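Local coordinates for protein beta-lactamase (Sebaldella termitidis, PDB 6N1N) that probably hydrolyses beta-lactam antibiotics to substituted beta-amino acids, as a class D serine beta-lactamase that confers antibiotic resistance, at residues Y82-N85 / W86-D89; N228-L231 / L232-K236. All coordinates share one frame; numbering follows the deposited sequence.

How the contacts relate
Both contacts are local, made within one continuous run of backbone, but they belong to different parts of the fold. Contact 1 is a surface turn in the loop between helix 56-63 and helix 92-98; contact 2 is partly buried, in the first turns of helix 228-245. Their centres lie about 22 Å apart, and they do not touch. Contact 1 packs an isoleucine and a tyrosine against a tryptophan and ties its backbone by i to i+3 bonds; contact 2 has helical bonds, a tyrosine-phenylalanine pair and an arginine holding sulfate. Even so, the side chains of Trp86 and Arg235 each come within about 7 Å of that of Ser51, the predicted acylation site.

Contact 1: residues Y82-N85 / W86-D89; sequences YIEN and WNKD
Glu84 and a water both bond weakly to ND2 of Asn87, which is also held by a residue adjoining the turn. The bond to the glutamate is nearly straight, with Asn87 ND2 and Glu84 OE1 3.3 Å apart; the water also donates weakly to OE2 of Glu84, so the carboxylate and the amide are linked both directly and through solvent. The carboxylate and amide planes are turned 76° apart. OD1 of Asn87 accepts from the backbone N of Arg81, just before the segment, so both ends of the amide are engaged and its rotation is well defined.

The backbone here makes a short 3-10 turn. Trp86 N donates to Ile83 O at 2.9 Å, and Asn87 N donates to Glu84 O at the same length. Asn87 then centres an inverse gamma turn, closed by a weak bond from Lys88 N to Trp86 O.

The indole of Trp86 meets Ile83 and Tyr82. Ile83 lies over one face: with CG1 beside its backbone N (chi1 -59°), Ile83 CG1 stands almost on the normal of the six-membered ring of Trp86, 3.6 Å from its centroid, in a CH-pi contact. CG2 lies more loosely beside NE1 and CD1 of Trp86. Tyr82 comes to the rim of the indole, Tyr82 OH lying near the ring plane and 3.5 Å from Trp86 CH2. The two aromatic planes are inclined at 58°, and Trp86 CZ3 overhangs the rim of the tyrosine ring.

The turn lies in the loop ahead of helix 92-98 and is tied to what follows: Trp86 NE1 bonds to Tyr98 O, Trp86 O accepts from Trp102 NE1 of helix 101-108, and the side chains of Asn85 and Lys88 both touch Tyr98.

Contact 2: residues N228-L231 / L232-K236; sequences NSYL and LDFRK. With SO4 (sulfate ion), chain C.
Tyr230 and Phe234 pair as i, i+4 neighbours at the start of helix 228-245, the C-terminal helix of the serine beta-lactamase fold, which packs on the central sheet. Both side chains leave with CG anti to the backbone N (chi1 175° in Tyr230 and -178° in Phe234), which swings the two rings to the same side of the helix. Their planes differ by only 17°, yet the rings are displaced, with centroids 5.4 Å from each other, so that little of one lies over the other. What fills the offset is CB of Phe234, set over one face of the tyrosine near its rim in a CH-pi contact. In return the phenol oxygen lies over a face of the phenylalanine, Tyr230 OH to Phe234 CD1 being 3.7 Å. Leu231 adds a looser touch, Leu231 CD2 being 4.3 Å from Phe234 CD2. The side chains of both Tyr230 and Phe234 touch Asn19 in a loop, while Leu231 reaches Ile21.

Leu232 touches Trp192 of strand 184-195. Leu232 N donates to Asn228 O at 2.9 Å, and the leucine branch lies near ND2 of Asn228, whose OD1 is bonded to Asn222. One residue on, Ser229 O accepts both Asp233 N and a water, which also bonds weakly to OD1 of Asp233.

Arg235 extends past Leu232, whose CD2 covers one face of the guanidinium near its rim. A weak bond from Arg235 NE to Leu232 O, at 3.1 Å, steadies the chain. The sulfate, probably from the crystallisation liquor, is bound by Arg235, Ser51 OG and Thr190 OG1; consistent with class D enzymes, this arginine may receive the substrate carboxylate here. Near the guanidinium plane, sulfate O4 sits in the fork between Arg235 NH1 at 3.1 Å and Arg235 NH2 at 3.2 Å.

Contact 1: residues Y82-N85 / W86-D89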
loop_
_atom_site.group_PDB
_atom_site.type_symbol
_atom_site.label_atom_id
_atom_site.label_comp_id
_atom_site.label_asym_id
_atom_site.label_seq_id
_atom_site.Cartn_x
_atom_site.Cartn_y
_atom_site.Cartn_z
ATOM N N TYR A 82 6.715 14.051 15.714
ATOM C CA TYR A 82 6.502 15.256 14.914
ATOM C C TYR A 82 5.106 15.369 14.291
ATOM O O TYR A 82 4.774 16.445 13.782
ATOM C CB TYR A 82 7.589 15.375 13.837
ATOM C CG TYR A 82 7.611 14.292 12.798
ATOM C CD1 TYR A 82 6.706 14.311 11.759
ATOM C CD2 TYR A 82 8.572 13.295 12.823
ATOM C CE1 TYR A 82 6.700 13.330 10.800
ATOM C CE2 TYR A 82 8.593 12.309 11.854
ATOM C CZ TYR A 82 7.652 12.340 10.836
ATOM O OH TYR A 82 7.658 11.374 9.856
ATOM N N ILE A 83 4.271 14.327 14.336
ATOM C CA ILE A 83 2.869 14.405 13.918
ATOM C C ILE A 83 2.014 14.362 15.174
ATOM O O ILE A 83 2.037 13.365 15.904
ATOM C CB ILE A 83 2.467 13.249 12.982
ATOM C CG1 ILE A 83 3.310 13.209 11.710
ATOM C CG2 ILE A 83 0.993 13.348 12.605
ATOM C CD1 ILE A 83 3.184 14.448 10.843
ATOM N N GLU A 84 1.209 15.417 15.410
ATOM C CA GLU A 84 0.471 15.500 16.669
ATOM C C GLU A 84 -0.511 14.338 16.832
ATOM O O GLU A 84 -0.707 13.841 17.943
ATOM C CB GLU A 84 -0.278 16.833 16.776
ATOM C CG GLU A 84 0.525 17.973 17.391
ATOM C CD GLU A 84 1.083 17.656 18.774
ATOM O OE1 GLU A 84 0.545 16.767 19.472
ATOM O OE2 GLU A 84 2.079 18.307 19.155
ATOM N N ASN A 85 -1.155 13.903 15.743
ATOM C CA ASN A 85 -2.092 12.792 15.847
ATOM C C ASN A 85 -1.416 11.505 16.344
ATOM O O ASN A 85 -2.119 10.566 16.732
ATOM C CB ASN A 85 -2.750 12.505 14.497
ATOM C CG ASN A 85 -3.940 13.407 14.205
ATOM O OD1 ASN A 85 -4.580 13.922 15.102
ATOM N ND2 ASN A 85 -4.222 13.599 12.930
ATOM N N TRP A 86 -0.082 11.428 16.296
ATOM C CA TRP A 86 0.627 10.257 16.813
ATOM C C TRP A 86 0.785 10.284 18.322
ATOM O O TRP A 86 1.147 9.271 18.912
ATOM C CB TRP A 86 2.040 10.148 16.224
ATOM C CG TRP A 86 2.111 9.876 14.751
ATOM C CD1 TRP A 86 1.078 9.531 13.926
ATOM C CD2 TRP A 86 3.274 9.948 13.926
ATOM N NE1 TRP A 86 1.536 9.378 12.645
ATOM C CE2 TRP A 86 2.882 9.622 12.618
ATOM C CE3 TRP A 86 4.626 10.266 14.173
ATOM C CZ2 TRP A 86 3.774 9.609 11.548
ATOM C CZ3 TRP A 86 5.511 10.237 13.106
ATOM C CH2 TRP A 86 5.087 9.911 11.818
ATOM N N ASN A 87 0.575 11.438 18.949
ATOM C CA ASN A 87 0.984 11.657 20.333
ATOM C C ASN A 87 -0.165 11.365 21.302
ATOM O O ASN A 87 -0.572 12.202 22.123
ATOM C CB ASN A 87 1.496 13.085 20.485
ATOM C CG ASN A 87 2.786 13.337 19.719
ATOM O OD1 ASN A 87 3.608 12.433 19.552
ATOM N ND2 ASN A 87 2.974 14.563 19.256
ATOM N N LYS A 88 -0.669 10.135 21.216
ATOM C CA LYS A 88 -1.766 9.644 22.040
ATOM C C LYS A 88 -1.856 8.137 21.854
ATOM O O LYS A 88 -1.286 7.588 20.912
ATOM C CB LYS A 88 -3.089 10.293 21.655
ATOM C CG LYS A 88 -3.461 10.093 20.211
ATOM C CD LYS A 88 -4.710 10.877 19.832
ATOM C CE LYS A 88 -4.898 10.914 18.320
ATOM N NZ LYS A 88 -6.283 11.297 17.906
ATOM N N ASP A 89 -2.577 7.475 22.764
ATOM C CA ASP A 89 -2.874 6.063 22.559
ATOM C C ASP A 89 -3.609 5.923 21.229
ATOM O O ASP A 89 -4.442 6.767 20.872
ATOM C CB ASP A 89 -3.726 5.503 23.698
ATOM C CG ASP A 89 -2.993 5.455 25.034
ATOM O OD1 ASP A 89 -1.748 5.643 25.089
ATOM O OD2 ASP A 89 -3.686 5.221 26.047
HETATM O O HOH W 1 4.130 17.066 17.357
#

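Contact 2: residues N228-L231 / L232-K236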
loop_
_atom_site.group_PDB
_atom_site.type_symbol
_atom_site.label_atom_id
_atom_site.label_comp_id
_atom_site.label_asym_id
_atom_site.label_seq_id
_atom_site.Cartn_x
_atom_site.Cartn_y
_atom_site.Cartn_z
ATOM N N ASN A 228 9.536 17.231 -3.697
ATOM C CA ASN A 228 9.048 16.004 -3.076
ATOM C C ASN A 228 7.785 16.256 -2.249
ATOM O O ASN A 228 6.860 15.440 -2.268
ATOM C CB ASN A 228 10.148 15.382 -2.222
ATOM C CG ASN A 228 9.923 13.902 -1.988
ATOM O OD1 ASN A 228 10.051 13.099 -2.903
ATOM N ND2 ASN A 228 9.543 13.555 -0.776
ATOM N N SER A 229 7.726 17.360 -1.515
ATOM C CA SER A 229 6.566 17.591 -0.661
ATOM C C SER A 229 5.303 17.757 -1.487
ATOM O O SER A 229 4.243 17.250 -1.117
ATOM C CB SER A 229 6.796 18.814 0.224
ATOM O OG SER A 229 7.793 18.523 1.184
ATOM N N TYR A 230 5.393 18.461 -2.615
ATOM C CA TYR A 230 4.249 18.548 -3.515
ATOM C C TYR A 230 3.797 17.165 -3.966
ATOM O O TYR A 230 2.595 16.850 -3.974
ATOM C CB TYR A 230 4.601 19.396 -4.725
ATOM C CG TYR A 230 3.490 19.401 -5.729
ATOM C CD1 TYR A 230 2.349 20.148 -5.502
ATOM C CD2 TYR A 230 3.563 18.633 -6.872
ATOM C CE1 TYR A 230 1.336 20.163 -6.394
ATOM C CE2 TYR A 230 2.522 18.626 -7.792
ATOM C CZ TYR A 230 1.415 19.403 -7.534
ATOM O OH TYR A 230 0.338 19.450 -8.397
ATOM N N LEU A 231 4.750 16.319 -4.365
ATOM C CA LEU A 231 4.382 15.001 -4.860
ATOM C C LEU A 231 3.729 14.148 -3.783
ATOM O O LEU A 231 2.826 13.352 -4.089
ATOM C CB LEU A 231 5.635 14.335 -5.422
ATOM C CG LEU A 231 6.118 15.030 -6.689
ATOM C CD1 LEU A 231 7.509 14.523 -7.040
ATOM C CD2 LEU A 231 5.146 14.785 -7.861
ATOM N N LEU A 232 4.160 14.288 -2.527
ATOM C CA LEU A 232 3.462 13.614 -1.435
ATOM C C LEU A 232 2.012 14.085 -1.349
ATOM O O LEU A 232 1.119 13.292 -1.042
ATOM C CB LEU A 232 4.187 13.852 -0.103
ATOM C CG LEU A 232 5.572 13.224 0.046
ATOM C CD1 LEU A 232 6.197 13.581 1.405
ATOM C CD2 LEU A 232 5.557 11.714 -0.121
ATOM N N ASP A 233 1.765 15.382 -1.597
ATOM C CA ASP A 233 0.407 15.916 -1.596
ATOM C C ASP A 233 -0.372 15.536 -2.850
ATOM O O ASP A 233 -1.612 15.573 -2.824
ATOM C CB ASP A 233 0.418 17.451 -1.480
ATOM C CG ASP A 233 0.741 17.952 -0.067
ATOM O OD1 ASP A 233 0.696 17.152 0.894
ATOM O OD2 ASP A 233 1.020 19.173 0.066
ATOM N N PHE A 234 0.331 15.165 -3.928
ATOM C CA PHE A 234 -0.256 14.962 -5.251
ATOM C C PHE A 234 -0.518 13.497 -5.576
ATOM O O PHE A 234 -1.301 13.218 -6.486
ATOM C CB PHE A 234 0.672 15.581 -6.321
ATOM C CG PHE A 234 0.165 15.488 -7.736
ATOM C CD1 PHE A 234 -1.054 16.023 -8.088
ATOM C CD2 PHE A 234 0.927 14.869 -8.721
ATOM C CE1 PHE A 234 -1.522 15.938 -9.389
ATOM C CE2 PHE A 234 0.465 14.778 -10.028
ATOM C CZ PHE A 234 -0.743 15.324 -10.367
ATOM N N ARG A 235 0.079 12.546 -4.848
ATOM C CA ARG A 235 0.053 11.158 -5.301
ATOM C C ARG A 235 -1.363 10.607 -5.425
ATOM O O ARG A 235 -1.654 9.849 -6.358
ATOM C CB ARG A 235 0.884 10.272 -4.371
ATOM C CG ARG A 235 0.417 10.216 -2.940
ATOM C CD ARG A 235 1.549 9.741 -2.072
ATOM N NE ARG A 235 1.502 10.263 -0.717
ATOM C CZ ARG A 235 2.253 9.801 0.277
ATOM N NH1 ARG A 235 3.087 8.788 0.064
ATOM N NH2 ARG A 235 2.153 10.331 1.487
ATOM N N LYS A 236 -2.258 10.964 -4.509
ATOM C CA LYS A 236 -3.621 10.439 -4.611
ATOM C C LYS A 236 -4.362 11.087 -5.779
ATOM O O LYS A 236 -5.020 10.393 -6.568
ATOM C CB LYS A 236 -4.338 10.630 -3.274
ATOM C CG LYS A 236 -5.852 10.670 -3.369
ATOM C CD LYS A 236 -6.497 10.211 -2.068
ATOM C CE LYS A 236 -7.906 10.754 -1.925
ATOM N NZ LYS A 236 -8.625 10.743 -3.226
HETATM S S SO4 C . 2.967 7.866 4.349
HETATM O O1 SO4 C . 3.142 9.189 4.956
HETATM O O2 SO4 C . 3.575 6.817 5.214
HETATM O O3 SO4 C . 1.543 7.570 4.242
HETATM O O4 SO4 C . 3.595 7.895 3.025
HETATM O O HOH W 2 3.947 17.098 1.695
#